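Local coordinates for toll-like receptor 13 (PDB 4Z0C), which senses bacterial 23S rRNA as a Toll-like receptor of innate immunity and signals through MYD88 and TRAF6 to activate NF-kappa-B, at residues 1-7 with 683-689; 342-348 with 368-374; 510-516 with 540-546. Residues are numbered along the deposited sequence.

Interaction 1: residues 1-7 with 683-689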
# COMPACT_ATOMS: atom_id res chain seq x y z
N TYR A 1 -32.99 26.46 1.04
CA TYR A 1 -32.92 25.26 1.85
C TYR A 1 -31.50 24.73 1.84
O TYR A 1 -31.14 23.76 1.15
CB TYR A 1 -33.93 24.24 1.37
CG TYR A 1 -34.06 23.00 2.22
CD1 TYR A 1 -33.54 22.92 3.51
CD2 TYR A 1 -34.69 21.88 1.69
CE1 TYR A 1 -33.67 21.74 4.26
CE2 TYR A 1 -34.81 20.73 2.39
CZ TYR A 1 -34.31 20.65 3.67
OH TYR A 1 -34.48 19.47 4.31
N GLY A 2 -30.70 25.42 2.63
CA GLY A 2 -29.32 25.08 2.88
C GLY A 2 -29.00 26.10 3.94
O GLY A 2 -29.55 27.21 3.91
N PHE A 3 -28.13 25.74 4.87
CA PHE A 3 -27.79 26.63 5.96
C PHE A 3 -26.39 27.16 5.75
O PHE A 3 -25.77 26.90 4.72
CB PHE A 3 -27.89 25.89 7.29
CG PHE A 3 -29.03 24.89 7.35
CD1 PHE A 3 -30.30 25.22 6.91
CD2 PHE A 3 -28.81 23.61 7.84
CE1 PHE A 3 -31.33 24.30 6.97
CE2 PHE A 3 -29.84 22.67 7.90
CZ PHE A 3 -31.10 23.02 7.46
N ASN A 4 -25.87 27.89 6.73
CA ASN A 4 -24.55 28.50 6.61
C ASN A 4 -23.45 27.62 7.19
O ASN A 4 -22.56 27.18 6.46
CB ASN A 4 -24.54 29.89 7.26
CG ASN A 4 -23.15 30.50 7.33
OD1 ASN A 4 -22.25 30.15 6.56
ND2 ASN A 4 -22.97 31.45 8.24
N LYS A 5 -23.49 27.40 8.50
CA LYS A 5 -22.44 26.67 9.21
C LYS A 5 -22.73 25.18 9.38
O LYS A 5 -21.81 24.39 9.59
CB LYS A 5 -22.21 27.30 10.58
CG LYS A 5 -20.82 27.86 10.77
CD LYS A 5 -20.68 29.24 10.17
CE LYS A 5 -19.36 29.86 10.58
NZ LYS A 5 -19.10 31.14 9.87
N CYS A 6 -23.99 24.79 9.25
CA CYS A 6 -24.46 23.44 9.57
C CYS A 6 -25.03 22.75 8.35
O CYS A 6 -25.47 23.40 7.40
CB CYS A 6 -25.60 23.53 10.61
SG CYS A 6 -25.19 24.27 12.22
N THR A 7 -25.12 21.42 8.39
CA THR A 7 -25.81 20.71 7.32
C THR A 7 -26.73 19.66 7.89
O THR A 7 -26.53 19.18 9.00
CB THR A 7 -24.83 20.02 6.31
OG1 THR A 7 -25.58 19.31 5.32
CG2 THR A 7 -23.88 19.03 7.01
N HIS A 683 -32.24 19.57 -0.00
CA HIS A 683 -31.27 20.20 0.88
C HIS A 683 -29.90 20.33 0.21
O HIS A 683 -29.47 19.44 -0.51
CB HIS A 683 -31.13 19.45 2.22
CG HIS A 683 -30.13 20.09 3.14
ND1 HIS A 683 -30.40 21.26 3.82
CD2 HIS A 683 -28.84 19.78 3.42
CE1 HIS A 683 -29.33 21.62 4.51
NE2 HIS A 683 -28.37 20.74 4.28
N ILE A 684 -29.22 21.45 0.47
CA ILE A 684 -27.96 21.77 -0.16
C ILE A 684 -26.93 22.25 0.87
O ILE A 684 -26.98 23.40 1.30
CB ILE A 684 -28.13 22.76 -1.36
CG1 ILE A 684 -28.79 22.01 -2.52
CG2 ILE A 684 -26.78 23.35 -1.84
CD1 ILE A 684 -29.57 22.84 -3.41
N PRO A 685 -26.02 21.35 1.27
CA PRO A 685 -25.04 21.53 2.34
C PRO A 685 -24.22 22.81 2.26
O PRO A 685 -23.46 23.03 1.30
CB PRO A 685 -24.10 20.33 2.18
CG PRO A 685 -24.84 19.34 1.36
CD PRO A 685 -26.12 19.94 0.85
N PHE A 686 -24.35 23.62 3.31
CA PHE A 686 -23.55 24.82 3.55
C PHE A 686 -23.76 25.91 2.51
O PHE A 686 -22.97 26.85 2.44
CB PHE A 686 -22.07 24.47 3.72
CG PHE A 686 -21.82 23.33 4.67
CD1 PHE A 686 -22.08 23.46 6.03
CD2 PHE A 686 -21.33 22.12 4.20
CE1 PHE A 686 -21.86 22.41 6.91
CE2 PHE A 686 -21.11 21.06 5.08
CZ PHE A 686 -21.37 21.22 6.45
N LEU A 687 -24.85 25.78 1.75
CA LEU A 687 -25.23 26.70 0.67
C LEU A 687 -25.00 28.17 1.00
O LEU A 687 -24.36 28.88 0.24
CB LEU A 687 -26.71 26.51 0.34
CG LEU A 687 -27.35 27.59 -0.56
CD1 LEU A 687 -26.79 27.49 -1.98
CD2 LEU A 687 -28.86 27.44 -0.57
N ARG A 688 -25.50 28.59 2.16
CA ARG A 688 -25.43 30.00 2.58
C ARG A 688 -24.04 30.50 2.92
O ARG A 688 -23.88 31.66 3.33
CB ARG A 688 -26.36 30.25 3.78
CG ARG A 688 -27.81 29.93 3.52
CD ARG A 688 -28.70 30.42 4.64
NE ARG A 688 -29.92 31.00 4.08
CZ ARG A 688 -30.15 32.31 3.98
NH1 ARG A 688 -29.26 33.18 4.44
NH2 ARG A 688 -31.27 32.74 3.44
N SER A 689 -23.03 29.64 2.78
CA SER A 689 -21.64 30.01 3.02
C SER A 689 -20.79 30.07 1.75
O SER A 689 -19.67 30.58 1.77
CB SER A 689 -21.00 29.02 4.00
OG SER A 689 -20.85 27.75 3.40
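H683 is the side chain around which the N-terminal residues gather. With chi1 trans and chi2 at 75°, its imidazole turns an edge to the face of the Y1 ring in an offset edge-to-face pair (centroids 5.0 Å apart, planes at 67°), while H683 CB sits 3.9 Å from the Y1 ring centroid as a CH-pi contact. Y1, also trans, brings its ring to H683, with Y1 CE1 3.3 Å from H683 ND1, and its hydroxyl bonds to Q8. F3, in the m rotamer, completes the aromatic cluster obliquely, with F3 CE2 3.6 Å from H683 CE1. A weak hydrogen bond runs from H683 NE2 to T7 OG1 (3.3 Å).

These residues close the ring of the leucine-rich repeat ectodomain: 1-7 runs into strand 7-9, the first of the long sheet, and holds C6 of the C6-C18 disulfide, whereas 683-689 belongs to the LRRCT region, where H683 bonds through its backbone to M654, just before the last strand, 655-657, and to F656 within it.

Two backbone bonds fix the register, I684 N to Y1 O and R688 N to F3 O, both 3.1 Å. A type II turn from I684 to L687 places F686 at positive phi (65°), and its m rotamer brings the ring under T7, whose CB lies 4.0 Å from the F686 centroid. At G2, an ideal CB would clash, 2.3 Å from I684 O and 2.5 Å from L687 CB, so any side chain on this backbone would collide with 683-689. S689, in the p rotamer, folds back so that its OG donates a very short 2.5 Å bond to F686 O.

Interaction 2: residues 342-348 with 368-374. With NAG (2-acetamido-2-deoxy-beta-D-glucopyranose), chain Q.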
# COMPACT_ATOMS: atom_id res chain seq x y z
N PHE A 342 4.11 -23.43 25.61
CA PHE A 342 3.71 -24.83 25.51
C PHE A 342 2.43 -25.10 26.26
O PHE A 342 2.26 -24.64 27.39
CB PHE A 342 4.82 -25.78 26.00
CG PHE A 342 4.53 -27.23 25.74
CD1 PHE A 342 4.67 -27.76 24.46
CD2 PHE A 342 4.09 -28.07 26.76
CE1 PHE A 342 4.39 -29.10 24.22
CE2 PHE A 342 3.81 -29.41 26.52
CZ PHE A 342 3.96 -29.92 25.26
N ILE A 343 1.53 -25.83 25.62
CA ILE A 343 0.27 -26.18 26.25
C ILE A 343 -0.16 -27.51 25.66
O ILE A 343 0.11 -27.78 24.49
CB ILE A 343 -0.79 -25.07 26.03
CG1 ILE A 343 -1.95 -25.17 27.02
CG2 ILE A 343 -1.29 -25.04 24.57
CD1 ILE A 343 -2.54 -23.83 27.31
N ASN A 344 -0.77 -28.37 26.46
CA ASN A 344 -1.18 -29.67 25.93
C ASN A 344 -2.45 -30.28 26.53
O ASN A 344 -3.22 -29.62 27.19
CB ASN A 344 -0.01 -30.66 26.01
CG ASN A 344 0.27 -31.15 27.43
OD1 ASN A 344 -0.43 -30.79 28.38
ND2 ASN A 344 1.29 -31.97 27.57
N ASN A 345 -2.60 -31.58 26.31
CA ASN A 345 -3.76 -32.36 26.72
C ASN A 345 -4.00 -32.49 28.22
O ASN A 345 -5.12 -32.77 28.65
CB ASN A 345 -3.57 -33.77 26.15
CG ASN A 345 -4.69 -34.17 25.26
OD1 ASN A 345 -5.63 -33.39 25.09
ND2 ASN A 345 -4.59 -35.34 24.61
N ARG A 346 -2.97 -32.28 29.01
CA ARG A 346 -3.04 -32.55 30.43
C ARG A 346 -3.58 -31.41 31.26
O ARG A 346 -4.00 -31.62 32.40
CB ARG A 346 -1.66 -32.94 30.98
CG ARG A 346 -1.04 -34.18 30.38
CD ARG A 346 -1.88 -35.43 30.61
NE ARG A 346 -1.19 -36.63 30.15
CZ ARG A 346 -0.10 -37.13 30.73
NH1 ARG A 346 0.42 -36.53 31.79
NH2 ARG A 346 0.47 -38.23 30.25
N THR A 347 -3.55 -30.20 30.70
CA THR A 347 -3.93 -29.04 31.50
C THR A 347 -5.43 -28.83 31.66
O THR A 347 -5.88 -28.38 32.71
CB THR A 347 -3.28 -27.74 30.98
OG1 THR A 347 -3.30 -26.75 32.02
CG2 THR A 347 -4.02 -27.21 29.74
N TRP A 348 -6.20 -29.18 30.64
CA TRP A 348 -7.64 -28.90 30.61
C TRP A 348 -8.42 -30.13 30.19
O TRP A 348 -9.42 -30.05 29.48
CB TRP A 348 -7.94 -27.73 29.68
CG TRP A 348 -7.27 -27.82 28.31
CD1 TRP A 348 -7.10 -28.94 27.54
CD2 TRP A 348 -6.68 -26.74 27.60
NE1 TRP A 348 -6.43 -28.61 26.37
CE2 TRP A 348 -6.16 -27.26 26.39
CE3 TRP A 348 -6.52 -25.37 27.86
CZ2 TRP A 348 -5.52 -26.47 25.45
CZ3 TRP A 348 -5.88 -24.59 26.91
CH2 TRP A 348 -5.38 -25.14 25.73
N PRO A 368 1.11 -29.18 20.33
CA PRO A 368 1.25 -30.62 20.11
C PRO A 368 -0.05 -31.27 19.69
O PRO A 368 -1.13 -30.68 19.86
CB PRO A 368 1.70 -31.13 21.48
CG PRO A 368 1.20 -30.14 22.45
CD PRO A 368 1.26 -28.81 21.75
N ASP A 369 0.06 -32.48 19.17
CA ASP A 369 -1.08 -33.29 18.74
C ASP A 369 -2.10 -33.44 19.86
O ASP A 369 -1.74 -33.66 21.02
CB ASP A 369 -0.60 -34.67 18.31
CG ASP A 369 0.42 -34.61 17.19
OD1 ASP A 369 0.50 -33.56 16.52
OD2 ASP A 369 1.15 -35.61 17.01
N PHE A 370 -3.37 -33.31 19.50
CA PHE A 370 -4.51 -33.46 20.40
C PHE A 370 -4.58 -32.46 21.55
O PHE A 370 -5.36 -32.64 22.47
CB PHE A 370 -4.60 -34.90 20.92
CG PHE A 370 -4.42 -35.93 19.85
CD1 PHE A 370 -5.48 -36.28 19.03
CD2 PHE A 370 -3.19 -36.53 19.63
CE1 PHE A 370 -5.32 -37.22 18.02
CE2 PHE A 370 -3.01 -37.48 18.62
CZ PHE A 370 -4.08 -37.83 17.81
N ALA A 371 -3.80 -31.38 21.48
CA ALA A 371 -3.78 -30.36 22.54
C ALA A 371 -5.16 -29.84 22.90
O ALA A 371 -5.47 -29.68 24.08
CB ALA A 371 -2.87 -29.20 22.16
N PHE A 372 -5.98 -29.54 21.90
CA PHE A 372 -7.30 -28.98 22.16
C PHE A 372 -8.41 -30.03 22.22
O PHE A 372 -9.55 -29.72 22.55
CB PHE A 372 -7.64 -27.90 21.12
CG PHE A 372 -6.73 -26.71 21.17
CD1 PHE A 372 -6.97 -25.69 22.07
CD2 PHE A 372 -5.64 -26.62 20.33
CE1 PHE A 372 -6.13 -24.59 22.13
CE2 PHE A 372 -4.79 -25.54 20.39
CZ PHE A 372 -5.03 -24.52 21.28
N SER A 373 -8.05 -31.29 21.97
CA SER A 373 -9.04 -32.36 21.83
C SER A 373 -10.04 -32.60 22.99
O SER A 373 -11.18 -33.00 22.73
CB SER A 373 -8.35 -33.66 21.45
OG SER A 373 -7.72 -33.54 20.20
N PRO A 374 -9.64 -32.36 24.25
CA PRO A 374 -10.66 -32.55 25.29
C PRO A 374 -11.80 -31.53 25.18
O PRO A 374 -12.90 -31.78 25.68
CB PRO A 374 -9.90 -32.32 26.60
CG PRO A 374 -8.47 -32.46 26.25
CD PRO A 374 -8.35 -31.97 24.85
C1 NAG Q . -3.55 -36.22 25.07
C2 NAG Q . -4.57 -37.05 24.28
C3 NAG Q . -3.97 -38.35 23.74
C4 NAG Q . -2.62 -38.08 23.07
C5 NAG Q . -1.74 -37.33 24.06
C6 NAG Q . -0.29 -37.14 23.62
C7 NAG Q . -7.01 -36.97 24.77
C8 NAG Q . -8.09 -37.62 25.58
N2 NAG Q . -5.75 -37.32 25.09
O3 NAG Q . -4.85 -38.98 22.83
O4 NAG Q . -2.01 -39.26 22.62
O5 NAG Q . -2.36 -36.08 24.31
O6 NAG Q . -0.18 -36.13 22.64
O7 NAG Q . -7.29 -36.15 23.88
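W348 and F372 meet at the apolar centre, where W348 CH2 comes within 3.7 Å of F372 CE1. Their planes differ by 28°, but the rings are slid so far apart (centroids 5.4 Å) that they barely overlap. The two residues occupy equivalent places 24 positions apart in successive leucine-rich repeats, LRR 13 and LRR 14, and the ring of F372 in turn meets F396 at about 10°. This succession of aromatics is consistent with the phenylalanine spine of the LRR solenoid. P374 borders the indole, with P374 CG 4.0 Å from W348 CD1. At the other end, P368 CG packs 3.8 Å from F342 CE1, and P368 CD lies 3.1 Å from I343 O.

Further out, a type II turn from P368 to A371, with F370 at positive phi (63°), ends at A371, whose carbonyl receives the indole NH: W348 NE1 donates to A371 O at 2.7 Å and 154°. N344 OD1 accepts from R346 N at 3.0 Å, forming an Asx turn that bends the chain after strand 342-343.

The outermost group is a glycan. N345 ND2 is bonded to NAG C1 (1.4 Å), the sugar passes F370, with NAG C4 3.8 Å from F370 CD2, and NAG O6 makes a weak 3.3 Å hydrogen bond to D369 O. N345 OD1 stands 2.7 Å from F370 O, but both atoms are acceptors, so no hydrogen bond joins them. The indole bond is thus the single direct hydrogen bond between 342-348 and 368-374, consistent with a contact held largely by apolar packing around one buried polar bond, the sugar being anchored covalently at N345.

Interaction 3: residues 510-516 with 540-546. With nucleotides of chain D.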
# COMPACT_ATOMS: atom_id res chain seq x y z
N TYR A 510 -6.04 -2.68 -15.31
CA TYR A 510 -5.90 -2.99 -16.73
C TYR A 510 -5.31 -1.79 -17.48
O TYR A 510 -5.81 -0.68 -17.37
CB TYR A 510 -7.24 -3.40 -17.33
CG TYR A 510 -7.82 -4.64 -16.68
CD1 TYR A 510 -8.57 -4.55 -15.51
CD2 TYR A 510 -7.60 -5.90 -17.23
CE1 TYR A 510 -9.09 -5.68 -14.91
CE2 TYR A 510 -8.11 -7.04 -16.62
CZ TYR A 510 -8.86 -6.93 -15.47
OH TYR A 510 -9.38 -8.05 -14.88
N GLU A 511 -4.22 -2.01 -18.23
CA GLU A 511 -3.53 -0.92 -18.91
C GLU A 511 -3.98 -0.70 -20.36
O GLU A 511 -3.42 0.12 -21.07
CB GLU A 511 -2.02 -1.09 -18.86
CG GLU A 511 -1.46 -1.19 -17.47
CD GLU A 511 -0.01 -0.76 -17.40
OE1 GLU A 511 0.70 -0.82 -18.43
OE2 GLU A 511 0.42 -0.37 -16.29
N THR A 512 -5.01 -1.43 -20.79
CA THR A 512 -5.55 -1.27 -22.13
C THR A 512 -7.01 -1.74 -22.13
O THR A 512 -7.49 -2.31 -21.15
CB THR A 512 -4.74 -2.09 -23.16
OG1 THR A 512 -5.17 -1.76 -24.50
CG2 THR A 512 -4.90 -3.59 -22.91
N THR A 513 -7.73 -1.44 -23.22
CA THR A 513 -9.09 -1.93 -23.41
C THR A 513 -9.14 -3.45 -23.51
O THR A 513 -8.39 -4.05 -24.26
CB THR A 513 -9.73 -1.30 -24.66
OG1 THR A 513 -9.82 0.11 -24.49
CG2 THR A 513 -11.13 -1.87 -24.91
N ARG A 514 -10.04 -4.06 -22.76
CA ARG A 514 -10.13 -5.52 -22.72
C ARG A 514 -11.59 -5.93 -22.70
O ARG A 514 -12.43 -5.23 -22.15
CB ARG A 514 -9.43 -6.09 -21.47
CG ARG A 514 -7.91 -6.08 -21.51
CD ARG A 514 -7.41 -7.26 -22.35
NE ARG A 514 -6.14 -6.99 -23.02
CZ ARG A 514 -4.95 -7.08 -22.45
NH1 ARG A 514 -4.84 -7.43 -21.18
NH2 ARG A 514 -3.86 -6.82 -23.16
N THR A 515 -11.88 -7.06 -23.34
CA THR A 515 -13.15 -7.71 -23.12
C THR A 515 -12.77 -9.09 -22.62
O THR A 515 -12.20 -9.89 -23.35
CB THR A 515 -14.00 -7.84 -24.39
OG1 THR A 515 -14.27 -6.53 -24.92
CG2 THR A 515 -15.33 -8.56 -24.08
N LEU A 516 -13.03 -9.33 -21.34
CA LEU A 516 -12.59 -10.55 -20.70
C LEU A 516 -13.35 -11.78 -21.19
O LEU A 516 -14.58 -11.77 -21.28
CB LEU A 516 -12.71 -10.42 -19.20
CG LEU A 516 -11.89 -9.28 -18.61
CD1 LEU A 516 -12.06 -9.35 -17.10
CD2 LEU A 516 -10.44 -9.44 -19.00
N GLN A 540 -7.74 1.69 -13.53
CA GLN A 540 -7.52 2.18 -14.90
C GLN A 540 -8.61 1.77 -15.88
O GLN A 540 -9.78 2.10 -15.67
CB GLN A 540 -6.12 1.82 -15.42
CG GLN A 540 -5.06 2.74 -14.85
CD GLN A 540 -3.65 2.28 -15.11
OE1 GLN A 540 -3.24 2.13 -16.26
NE2 GLN A 540 -2.90 2.06 -14.04
N VAL A 541 -8.23 1.08 -16.95
CA VAL A 541 -9.23 0.80 -17.98
C VAL A 541 -10.11 -0.35 -17.52
O VAL A 541 -9.67 -1.49 -17.49
CB VAL A 541 -8.61 0.44 -19.36
CG1 VAL A 541 -9.67 0.55 -20.47
CG2 VAL A 541 -7.40 1.33 -19.66
N VAL A 542 -11.35 -0.05 -17.14
CA VAL A 542 -12.24 -1.12 -16.72
C VAL A 542 -12.67 -1.95 -17.94
O VAL A 542 -13.18 -1.39 -18.89
CB VAL A 542 -13.48 -0.58 -15.97
CG1 VAL A 542 -14.42 -1.72 -15.66
CG2 VAL A 542 -13.06 0.15 -14.69
N PRO A 543 -12.44 -3.28 -17.91
CA PRO A 543 -12.87 -4.14 -19.02
C PRO A 543 -14.34 -3.90 -19.36
O PRO A 543 -15.12 -3.60 -18.46
CB PRO A 543 -12.67 -5.55 -18.46
CG PRO A 543 -11.54 -5.39 -17.51
CD PRO A 543 -11.75 -4.05 -16.86
N SER A 544 -14.70 -4.05 -20.62
CA SER A 544 -16.01 -3.63 -21.10
C SER A 544 -17.13 -4.51 -20.55
O SER A 544 -18.28 -4.08 -20.47
CB SER A 544 -16.07 -3.57 -22.63
OG SER A 544 -16.12 -4.88 -23.17
N ASN A 545 -16.80 -5.74 -20.17
CA ASN A 545 -17.79 -6.65 -19.59
C ASN A 545 -17.44 -6.98 -18.13
O ASN A 545 -17.79 -8.05 -17.59
CB ASN A 545 -17.85 -7.94 -20.40
CG ASN A 545 -16.52 -8.65 -20.44
OD1 ASN A 545 -15.47 -8.04 -20.20
ND2 ASN A 545 -16.55 -9.96 -20.70
N PHE A 546 -16.76 -6.04 -17.48
CA PHE A 546 -16.24 -6.31 -16.15
C PHE A 546 -17.32 -6.69 -15.13
O PHE A 546 -17.05 -7.50 -14.24
CB PHE A 546 -15.44 -5.11 -15.65
CG PHE A 546 -14.51 -5.43 -14.52
CD1 PHE A 546 -13.48 -6.33 -14.69
CD2 PHE A 546 -14.67 -4.82 -13.27
CE1 PHE A 546 -12.61 -6.63 -13.66
CE2 PHE A 546 -13.80 -5.10 -12.24
CZ PHE A 546 -12.78 -6.01 -12.42
P C D 11 -3.23 1.53 -25.49
OP1 C D 11 -3.21 2.64 -26.46
OP2 C D 11 -3.70 0.18 -25.89
O5' C D 11 -1.76 1.42 -24.85
C5' C D 11 -1.41 0.37 -23.95
C4' C D 11 0.02 0.48 -23.48
O4' C D 11 0.21 1.72 -22.75
C3' C D 11 0.52 -0.59 -22.51
O3' C D 11 0.90 -1.79 -23.15
C2' C D 11 1.69 0.09 -21.82
O2' C D 11 2.86 0.02 -22.63
C1' C D 11 1.23 1.55 -21.78
N1 C D 11 0.72 1.94 -20.44
C2 C D 11 1.71 2.36 -19.56
O2 C D 11 2.88 2.37 -19.96
N3 C D 11 1.38 2.76 -18.32
C4 C D 11 0.11 2.73 -17.93
N4 C D 11 -0.13 3.14 -16.67
C5 C D 11 -0.93 2.29 -18.81
C6 C D 11 -0.59 1.90 -20.05
P C D 10 -2.42 6.63 -22.84
OP1 C D 10 -1.97 5.95 -24.07
OP2 C D 10 -3.11 7.95 -22.94
O5' C D 10 -3.36 5.62 -22.06
C5' C D 10 -2.89 4.32 -21.72
C4' C D 10 -3.81 3.26 -22.24
O4' C D 10 -5.09 3.38 -21.56
C3' C D 10 -4.10 3.31 -23.74
O3' C D 10 -4.18 1.99 -24.27
C2' C D 10 -5.48 3.98 -23.80
O2' C D 10 -6.24 3.61 -24.93
C1' C D 10 -6.13 3.46 -22.52
N1 C D 10 -7.17 4.36 -22.00
C2 C D 10 -8.52 4.00 -22.17
O2 C D 10 -8.81 2.92 -22.70
N3 C D 10 -9.47 4.83 -21.73
C4 C D 10 -9.15 5.99 -21.16
N4 C D 10 -10.16 6.77 -20.75
C5 C D 10 -7.79 6.40 -20.99
C6 C D 10 -6.83 5.55 -21.42
P C D 2 9.94 -1.16 -12.72
OP1 C D 2 9.59 -2.33 -13.55
OP2 C D 2 11.12 -0.27 -12.95
O5' C D 2 8.64 -0.23 -12.80
C5' C D 2 8.51 0.96 -12.03
C4' C D 2 7.07 1.23 -11.66
O4' C D 2 6.29 1.54 -12.85
C3' C D 2 6.36 0.07 -10.97
O3' C D 2 5.49 0.62 -9.98
C2' C D 2 5.53 -0.54 -12.09
O2' C D 2 4.41 -1.29 -11.66
C1' C D 2 5.15 0.70 -12.88
N1 C D 2 4.77 0.43 -14.27
C2 C D 2 3.40 0.30 -14.53
O2 C D 2 2.60 0.44 -13.59
N3 C D 2 2.99 0.03 -15.78
C4 C D 2 3.89 -0.11 -16.76
N4 C D 2 3.47 -0.37 -18.00
C5 C D 2 5.29 0.03 -16.51
C6 C D 2 5.69 0.29 -15.27
O HOH W 1 -9.84 -3.03 -20.02
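Adjacent turns of the leucine-rich repeat solenoid, LRR 20 and LRR 21, meet here beside the bound RNA. Y510 and Q540 form a single beta bridge, supported by V541 N donating to Y510 O (3.0 Å, 154°). Further along, S544 N donates to R514 O (3.0 Å, 165°). Between these two bonds the T512 and V541 carbonyls face the same water, which donates to T512 O at 2.7 Å and V541 O at 3.0 Å. T515 OG1 and S544 OG share a 3.0 Å hydrogen bond in which either hydroxyl could be the donor. Apolar closure comes from P543, whose CG lies 3.5 Å from the Y510 ring centroid and 9° off its normal, a CH-pi contact over the face.

Several polar side chains are satisfied by the RNA, chain D. E511 OE1 accepts from N4 of cytidine 2 of chain D (2.8 Å, 174°), and T512 OG1 donates to OP2 of cytidine 11 of chain D (2.8 Å). The amide of Q540 is divided: OE1 accepts from N4 of the same cytidine 11 (3.3 Å), while NE2 is bonded to the H537 carbonyl. R514 makes a salt bridge to an RNA phosphate. The contact thus forms part of the surface that reads single-stranded RNA.

At the far end, N545 uses both halves of its side-chain amide on one residue: L516 N donates to N545 OD1 (3.0 Å, 144°) and N545 ND2 donates to L516 O (2.7 Å, 155°).

Overall arrangement
From the N terminus, residues 1-7 lead into strand 7-9, the antiparallel edge of the long, otherwise parallel sheet, and find their partner only 676 residues later, so interaction 1 closes a loop holding nearly the whole chain and joins the N-terminal end, ahead of LRR 1, to the LRRCT region. Interactions 2 and 3 are both nested in that loop and lie in series: 342-348 with 368-374 closes before 510-516 with 540-546 opens. Each of these joins neighbouring repeats, one carrying a glycan, the other bound to RNA. Interactions 1 and 2 sit on opposite sides of the chain's centre, about 63 Å apart; interaction 3 lies about 40 Å from interaction 1 and about 52 Å from interaction 2, centre to centre.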